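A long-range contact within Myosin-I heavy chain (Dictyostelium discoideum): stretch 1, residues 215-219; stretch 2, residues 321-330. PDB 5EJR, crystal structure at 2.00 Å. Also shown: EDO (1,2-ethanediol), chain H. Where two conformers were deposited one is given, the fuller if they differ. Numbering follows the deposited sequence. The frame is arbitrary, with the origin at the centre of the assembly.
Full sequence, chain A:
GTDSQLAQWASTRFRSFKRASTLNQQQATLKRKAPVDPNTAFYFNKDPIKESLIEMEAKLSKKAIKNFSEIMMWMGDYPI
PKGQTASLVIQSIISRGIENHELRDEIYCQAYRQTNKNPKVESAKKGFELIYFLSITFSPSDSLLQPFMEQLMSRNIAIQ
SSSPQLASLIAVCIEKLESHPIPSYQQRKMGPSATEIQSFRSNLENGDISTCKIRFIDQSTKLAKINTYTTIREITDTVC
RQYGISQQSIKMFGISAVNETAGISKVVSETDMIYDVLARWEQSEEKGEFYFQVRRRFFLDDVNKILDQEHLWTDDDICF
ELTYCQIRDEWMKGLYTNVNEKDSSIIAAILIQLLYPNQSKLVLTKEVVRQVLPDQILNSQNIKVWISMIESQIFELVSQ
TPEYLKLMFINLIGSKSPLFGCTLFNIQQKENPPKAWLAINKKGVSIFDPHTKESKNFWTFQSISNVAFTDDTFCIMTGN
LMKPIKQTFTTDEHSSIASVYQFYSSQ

Stretch 1 215-219: RFIDQ
Stretch 2 (321-330) ELTYCQIRDE

A single isoleucine at the corner of a tight turn provides most of the surface that the turn contributes, and no hydrogen bond crosses between the stretches. Phe216 to Gln219 form a type I beta turn, closed by Gln219 N to Phe216 O at 3.0 Å; Ile217 (phi/psi -58/-28) and Asp218 (-81/1; chi1 p) occupy its corners. Residues 321-330 are helical, phi near -65 and psi near -43, with i to i+4 hydrogen bonds such as Gln326 N to Leu322 O, 3.0 Å.

The turn sits beside the middle of stretch 2, the CA atoms of Ile217 and Gln326 being 6.1 Å apart. Ile217 points toward the helix with chi1 t and chi2 p, and its branched, apolar side chain can touch several helical residues at once. Its CG2 lies 3.4 Å from Cys325 SG and 3.8 Å from Leu322 CD2; its CG1 is 3.7 Å from Gln326 CA (t, t), its CD1 3.9 Å from Asp329 OD2 (chi1 t). Cys325 (chi1 t) also points toward the turn. Asp218, Gln326 and Asp329 hydrogen-bond elsewhere in the structure, so they can border an apolar contact.

Leu322 (m, t) leaves its backbone sideways, yet its end comes nearer, placing CD1 4.0 Å from CD2 of buried Phe216 (chi1 m, chi2 80°), obliquely to the ring. The contact, chiefly apolar, buries 321 Å², both sides summed.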

# COMPACT_ATOMS: atom_id res chain seq x y z
N ARG A 215 11.93 -5.36 3.59
CA ARG A 215 13.09 -5.15 4.44
C ARG A 215 12.76 -5.30 5.91
O ARG A 215 11.60 -5.12 6.32
CB ARG A 215 13.72 -3.78 4.17
CG ARG A 215 14.12 -3.58 2.72
CD ARG A 215 15.15 -2.48 2.59
NE ARG A 215 15.03 -1.78 1.31
CZ ARG A 215 15.73 -0.70 0.98
NH1 ARG A 215 16.62 -0.19 1.82
NH2 ARG A 215 15.55 -0.12 -0.20
N PHE A 216 13.78 -5.64 6.71
CA PHE A 216 13.68 -5.74 8.16
C PHE A 216 14.62 -4.67 8.70
O PHE A 216 15.39 -4.11 7.93
CB PHE A 216 14.06 -7.14 8.68
CG PHE A 216 12.96 -8.15 8.47
CD1 PHE A 216 12.76 -8.74 7.22
CD2 PHE A 216 12.13 -8.53 9.52
CE1 PHE A 216 11.71 -9.66 7.02
CE2 PHE A 216 11.10 -9.46 9.32
CZ PHE A 216 10.89 -10.00 8.07
N ILE A 217 14.53 -4.38 9.99
CA ILE A 217 15.32 -3.35 10.68
C ILE A 217 16.85 -3.58 10.56
O ILE A 217 17.61 -2.61 10.58
CB ILE A 217 14.83 -3.23 12.16
CG1 ILE A 217 15.36 -1.95 12.86
CG2 ILE A 217 15.12 -4.48 12.98
CD1 ILE A 217 14.57 -0.69 12.56
N ASP A 218 17.30 -4.84 10.41
CA ASP A 218 18.73 -5.16 10.31
C ASP A 218 19.27 -4.93 8.89
O ASP A 218 20.46 -5.15 8.65
CB ASP A 218 19.02 -6.59 10.83
CG ASP A 218 18.45 -7.77 10.04
OD1 ASP A 218 17.65 -7.53 9.11
OD2 ASP A 218 18.77 -8.92 10.37
N GLN A 219 18.39 -4.45 7.97
CA GLN A 219 18.64 -4.15 6.56
C GLN A 219 18.63 -5.41 5.69
O GLN A 219 18.81 -5.32 4.47
CB GLN A 219 19.91 -3.29 6.35
CG GLN A 219 19.84 -1.91 6.98
CD GLN A 219 21.20 -1.24 7.00
OE1 GLN A 219 21.95 -1.33 7.98
NE2 GLN A 219 21.55 -0.58 5.91
N GLU A 321 15.25 -10.19 19.30
CA GLU A 321 16.37 -9.62 18.56
C GLU A 321 15.92 -8.47 17.64
O GLU A 321 16.56 -7.41 17.61
CB GLU A 321 17.15 -10.74 17.82
CG GLU A 321 18.47 -10.30 17.21
CD GLU A 321 19.43 -9.56 18.13
OE1 GLU A 321 19.39 -9.79 19.36
OE2 GLU A 321 20.22 -8.74 17.62
N LEU A 322 14.80 -8.65 16.94
CA LEU A 322 14.25 -7.61 16.08
C LEU A 322 13.78 -6.43 16.89
O LEU A 322 13.94 -5.29 16.45
CB LEU A 322 13.13 -8.12 15.20
CG LEU A 322 13.52 -9.00 14.04
CD1 LEU A 322 12.28 -9.58 13.39
CD2 LEU A 322 14.38 -8.23 13.00
N THR A 323 13.24 -6.70 18.09
CA THR A 323 12.78 -5.65 19.00
C THR A 323 13.95 -4.82 19.49
O THR A 323 13.87 -3.59 19.46
CB THR A 323 11.97 -6.24 20.15
OG1 THR A 323 10.87 -6.94 19.58
CG2 THR A 323 11.44 -5.15 21.10
N TYR A 324 15.00 -5.50 20.00
CA TYR A 324 16.19 -4.82 20.52
C TYR A 324 16.78 -3.93 19.40
O TYR A 324 17.02 -2.75 19.63
CB TYR A 324 17.23 -5.84 21.05
CG TYR A 324 18.61 -5.21 21.16
CD1 TYR A 324 18.86 -4.20 22.09
CD2 TYR A 324 19.63 -5.57 20.28
CE1 TYR A 324 20.11 -3.59 22.16
CE2 TYR A 324 20.87 -4.93 20.32
CZ TYR A 324 21.09 -3.92 21.24
OH TYR A 324 22.32 -3.34 21.30
N CYS A 325 16.99 -4.52 18.21
CA CYS A 325 17.50 -3.88 17.00
C CYS A 325 16.67 -2.62 16.64
O CYS A 325 17.26 -1.59 16.32
CB CYS A 325 17.53 -4.89 15.85
SG CYS A 325 18.22 -4.26 14.30
N GLN A 326 15.33 -2.69 16.76
CA GLN A 326 14.42 -1.57 16.44
C GLN A 326 14.55 -0.43 17.45
O GLN A 326 14.62 0.72 17.04
CB GLN A 326 12.96 -2.05 16.34
CG GLN A 326 11.99 -0.94 15.99
CD GLN A 326 10.61 -1.50 15.76
OE1 GLN A 326 10.44 -2.46 15.03
NE2 GLN A 326 9.63 -0.93 16.40
N ILE A 327 14.61 -0.75 18.75
CA ILE A 327 14.71 0.28 19.79
C ILE A 327 16.10 0.94 19.72
O ILE A 327 16.21 2.15 19.91
CB ILE A 327 14.42 -0.34 21.18
CG1 ILE A 327 12.95 -0.88 21.21
CG2 ILE A 327 14.64 0.71 22.31
CD1 ILE A 327 12.75 -1.98 22.27
N ARG A 328 17.14 0.13 19.47
CA ARG A 328 18.52 0.62 19.35
C ARG A 328 18.62 1.60 18.17
O ARG A 328 19.23 2.65 18.31
CB ARG A 328 19.54 -0.52 19.14
CG ARG A 328 20.97 -0.06 19.50
CD ARG A 328 22.00 -1.00 18.88
NE ARG A 328 23.37 -0.74 19.34
CZ ARG A 328 24.21 0.12 18.75
NH1 ARG A 328 23.81 0.83 17.71
NH2 ARG A 328 25.44 0.28 19.22
N ASP A 329 17.98 1.27 17.04
CA ASP A 329 17.96 2.11 15.83
C ASP A 329 17.27 3.44 16.09
O ASP A 329 17.77 4.50 15.66
CB ASP A 329 17.33 1.36 14.65
CG ASP A 329 17.24 2.21 13.41
OD1 ASP A 329 18.26 2.34 12.70
OD2 ASP A 329 16.15 2.77 13.16
N GLU A 330 16.12 3.41 16.82
CA GLU A 330 15.37 4.62 17.18
C GLU A 330 16.22 5.49 18.11
O GLU A 330 16.21 6.73 17.99
CB GLU A 330 14.05 4.24 17.87
CG GLU A 330 13.06 3.65 16.88
CD GLU A 330 11.89 2.93 17.52
OE1 GLU A 330 10.85 2.77 16.85
OE2 GLU A 330 12.02 2.48 18.68
C1 EDO H . 9.24 1.69 20.92
O1 EDO H . 8.36 2.69 20.45
C2 EDO H . 9.66 0.59 19.90
O2 EDO H . 9.72 0.99 18.55